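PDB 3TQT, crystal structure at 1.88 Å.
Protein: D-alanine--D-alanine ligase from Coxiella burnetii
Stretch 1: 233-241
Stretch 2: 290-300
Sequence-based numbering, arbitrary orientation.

Stretch 1 233-241: AVLGNGAPK
Stretch 2, residues 290-300: AFKMVHCSGMA

Two segments more than fifty residues apart in this ligase meet as neighbouring antiparallel strands, with the helix that precedes the second strand, joined to it by a short loop in which His-295 takes positive phi (56/43), setting Phe-291 against one face of the pair. The strand through Val-234 and Leu-235 and the one through Met-299 and Ala-300 run antiparallel, their N-to-C directions at 166° and their axes 4.6 Å apart at closest approach. Val-234 lies opposite Ala-300 (CA to CA 5.2 Å), Leu-235 opposite Met-299 (CA to CA 4.6 Å) and Gly-236 opposite Gly-298 (CA to CA 4.8 Å).

Val-234 gives up the most surface. Its extended backbone (phi/psi -111/140) forms both bonds of a hydrogen-bonded pair: Val-234 N donates to Ala-300 O at 2.8 Å, nearly straight at 168°, and Ala-300 N donates to Val-234 O at 3.2 Å. The same carbonyl also receives a CA-H...O contact, with Met-299 CA 3.3 Å from Val-234 O. The side chain, chi1 t, lies on the face it shares with the methyl of Ala-300. A beta-branched residue suits both the extended backbone and this buried apolar place.

On that face Val-234 meets Phe-291, a helical residue (-51/-47) whose CA-to-CB bond points toward the first stretch. With chi1 at -174° and chi2 at 93°, its ring places one face beneath the valine: Val-234 CG1 stands 3.6 Å from the ring centroid, 27° off the normal, in a CH-pi contact, and reaches Phe-291 CD1 at 3.3 Å. A flat aromatic suits this buried place because its face can lie against the valine methyl while its rim reaches the turn. Asn-237 O approaches the ring edge, 3.8 Å from Phe-291 CE2. Pro-240, in the turn beyond the strand, extends the apolar patch, with Pro-240 CG 3.6 Å from Phe-291 CD2 and 3.7 Å from Lys-292 CG, where the lysine's aliphatic stem covers it.

Gly-298, the third large contributor, lies across from Gly-236. Gly-236 N donates to Gly-298 O at 2.8 Å and 169°; the return bond, Gly-298 N to Gly-236 O, is also 2.8 Å but weak, bent to 119°. Gly-298 N also donates to Asn-237 OD1 at 3.1 Å. Asn-237 (chi1 m, chi2 -18°) starts sideways, yet its end comes nearer, so its amide oxygen meets a backbone NH while ND2 bonds elsewhere in the structure.

Both glycines suit their backbones. Gly-298 has positive phi (77/-76), and Gly-236, at 144/179, would jam a CB against the preceding carbonyl oxygen and place it 2.9 Å from Pro-240 CA. Leu-235 (t, p) and Met-299 (p, t, m) share the other face, buried but contributing less area. Altogether the contact buries 454 Å².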

# COMPACT_ATOMS: atom_id res chain seq x y z
N ALA A 233 22.54 2.68 0.91
CA ALA A 233 21.53 3.70 0.65
C ALA A 233 21.31 3.76 -0.85
O ALA A 233 22.26 3.88 -1.61
CB ALA A 233 21.99 5.04 1.17
N VAL A 234 20.05 3.66 -1.25
CA VAL A 234 19.68 3.76 -2.66
C VAL A 234 18.91 5.05 -2.90
O VAL A 234 18.08 5.47 -2.08
CB VAL A 234 18.85 2.55 -3.10
CG1 VAL A 234 18.43 2.67 -4.57
CG2 VAL A 234 19.63 1.26 -2.88
N LEU A 235 19.19 5.69 -4.02
CA LEU A 235 18.55 6.95 -4.37
C LEU A 235 18.16 6.94 -5.84
O LEU A 235 18.98 6.64 -6.70
CB LEU A 235 19.50 8.10 -4.12
CG LEU A 235 19.06 9.49 -4.57
CD1 LEU A 235 17.91 9.98 -3.72
CD2 LEU A 235 20.27 10.41 -4.45
N GLY A 236 16.91 7.30 -6.11
CA GLY A 236 16.48 7.44 -7.49
C GLY A 236 15.06 6.99 -7.68
O GLY A 236 14.41 6.53 -6.75
N ASN A 237 14.58 7.12 -8.92
CA ASN A 237 13.29 6.60 -9.31
C ASN A 237 13.56 5.42 -10.22
O ASN A 237 13.78 4.32 -9.74
CB ASN A 237 12.47 7.67 -10.03
CG ASN A 237 11.83 8.65 -9.07
OD1 ASN A 237 11.70 8.36 -7.88
ND2 ASN A 237 11.40 9.82 -9.58
N GLY A 238 13.59 5.69 -11.52
CA GLY A 238 13.82 4.65 -12.50
C GLY A 238 15.26 4.19 -12.60
O GLY A 238 15.51 3.01 -12.87
N ALA A 239 16.20 5.11 -12.39
CA ALA A 239 17.63 4.79 -12.49
C ALA A 239 18.34 4.95 -11.15
O ALA A 239 19.10 5.89 -10.95
CB ALA A 239 18.30 5.65 -13.54
N PRO A 240 18.09 4.01 -10.23
CA PRO A 240 18.58 4.09 -8.85
C PRO A 240 20.10 4.00 -8.76
O PRO A 240 20.72 3.26 -9.53
CB PRO A 240 17.97 2.84 -8.18
CG PRO A 240 16.91 2.35 -9.14
CD PRO A 240 17.40 2.74 -10.50
N LYS A 241 20.67 4.75 -7.83
CA LYS A 241 22.10 4.73 -7.55
C LYS A 241 22.31 4.24 -6.13
O LYS A 241 21.46 4.45 -5.26
CB LYS A 241 22.72 6.13 -7.70
CG LYS A 241 22.72 6.66 -9.13
CD LYS A 241 23.29 8.08 -9.18
CE LYS A 241 22.51 9.04 -8.29
NZ LYS A 241 22.91 10.48 -8.47
N ALA A 290 16.94 -4.78 -5.80
CA ALA A 290 15.89 -4.93 -4.80
C ALA A 290 14.97 -3.71 -4.82
O ALA A 290 13.76 -3.84 -4.79
CB ALA A 290 16.52 -5.09 -3.42
N PHE A 291 15.58 -2.53 -4.83
CA PHE A 291 14.87 -1.26 -4.91
C PHE A 291 13.89 -1.31 -6.08
O PHE A 291 12.72 -0.95 -5.96
CB PHE A 291 15.90 -0.15 -5.11
CG PHE A 291 15.32 1.24 -5.06
CD1 PHE A 291 15.30 1.96 -3.87
CD2 PHE A 291 14.84 1.84 -6.21
CE1 PHE A 291 14.79 3.24 -3.83
CE2 PHE A 291 14.33 3.12 -6.17
CZ PHE A 291 14.30 3.82 -4.99
N LYS A 292 14.38 -1.78 -7.22
CA LYS A 292 13.55 -1.80 -8.42
C LYS A 292 12.47 -2.88 -8.31
O LYS A 292 11.33 -2.67 -8.72
CB LYS A 292 14.41 -2.02 -9.66
CG LYS A 292 15.23 -0.79 -10.05
CD LYS A 292 16.44 -1.15 -10.90
CE LYS A 292 16.10 -1.27 -12.37
NZ LYS A 292 17.34 -1.54 -13.16
N MET A 293 12.84 -4.01 -7.72
CA MET A 293 11.96 -5.16 -7.63
C MET A 293 10.73 -4.90 -6.78
O MET A 293 9.67 -5.48 -7.03
CB MET A 293 12.71 -6.37 -7.09
CG MET A 293 11.97 -7.66 -7.25
SD MET A 293 13.15 -9.01 -7.23
CE MET A 293 14.08 -8.67 -8.72
N VAL A 294 10.85 -4.04 -5.79
CA VAL A 294 9.70 -3.67 -4.99
C VAL A 294 9.10 -2.35 -5.47
O VAL A 294 8.27 -1.77 -4.79
CB VAL A 294 10.06 -3.56 -3.50
CG1 VAL A 294 10.56 -4.92 -2.98
CG2 VAL A 294 11.12 -2.49 -3.29
N HIS A 295 9.56 -1.89 -6.63
CA HIS A 295 9.01 -0.69 -7.27
C HIS A 295 9.06 0.52 -6.37
O HIS A 295 8.11 1.30 -6.28
CB HIS A 295 7.59 -0.97 -7.75
CG HIS A 295 7.50 -2.20 -8.59
ND1 HIS A 295 6.67 -3.26 -8.29
CD2 HIS A 295 8.18 -2.56 -9.71
CE1 HIS A 295 6.83 -4.21 -9.19
NE2 HIS A 295 7.75 -3.81 -10.06
N CYS A 296 10.20 0.65 -5.70
CA CYS A 296 10.44 1.77 -4.81
C CYS A 296 10.68 3.05 -5.62
O CYS A 296 10.95 3.02 -6.83
CB CYS A 296 11.63 1.49 -3.91
SG CYS A 296 11.58 2.45 -2.42
N SER A 297 10.56 4.17 -4.93
CA SER A 297 10.79 5.48 -5.52
C SER A 297 11.52 6.31 -4.52
O SER A 297 11.33 6.14 -3.31
CB SER A 297 9.46 6.16 -5.85
OG SER A 297 8.86 5.58 -6.98
N GLY A 298 12.36 7.21 -5.03
CA GLY A 298 13.04 8.19 -4.21
C GLY A 298 14.22 7.61 -3.45
O GLY A 298 15.37 7.80 -3.82
N MET A 299 13.91 6.88 -2.38
CA MET A 299 14.97 6.37 -1.51
C MET A 299 14.61 5.08 -0.80
O MET A 299 13.44 4.81 -0.52
CB MET A 299 15.30 7.42 -0.46
CG MET A 299 14.07 7.89 0.32
SD MET A 299 14.48 8.86 1.78
CE MET A 299 15.79 7.86 2.44
N ALA A 300 15.63 4.29 -0.48
CA ALA A 300 15.47 3.16 0.41
C ALA A 300 16.82 2.88 1.04
O ALA A 300 17.86 3.04 0.40
CB ALA A 300 15.00 1.94 -0.35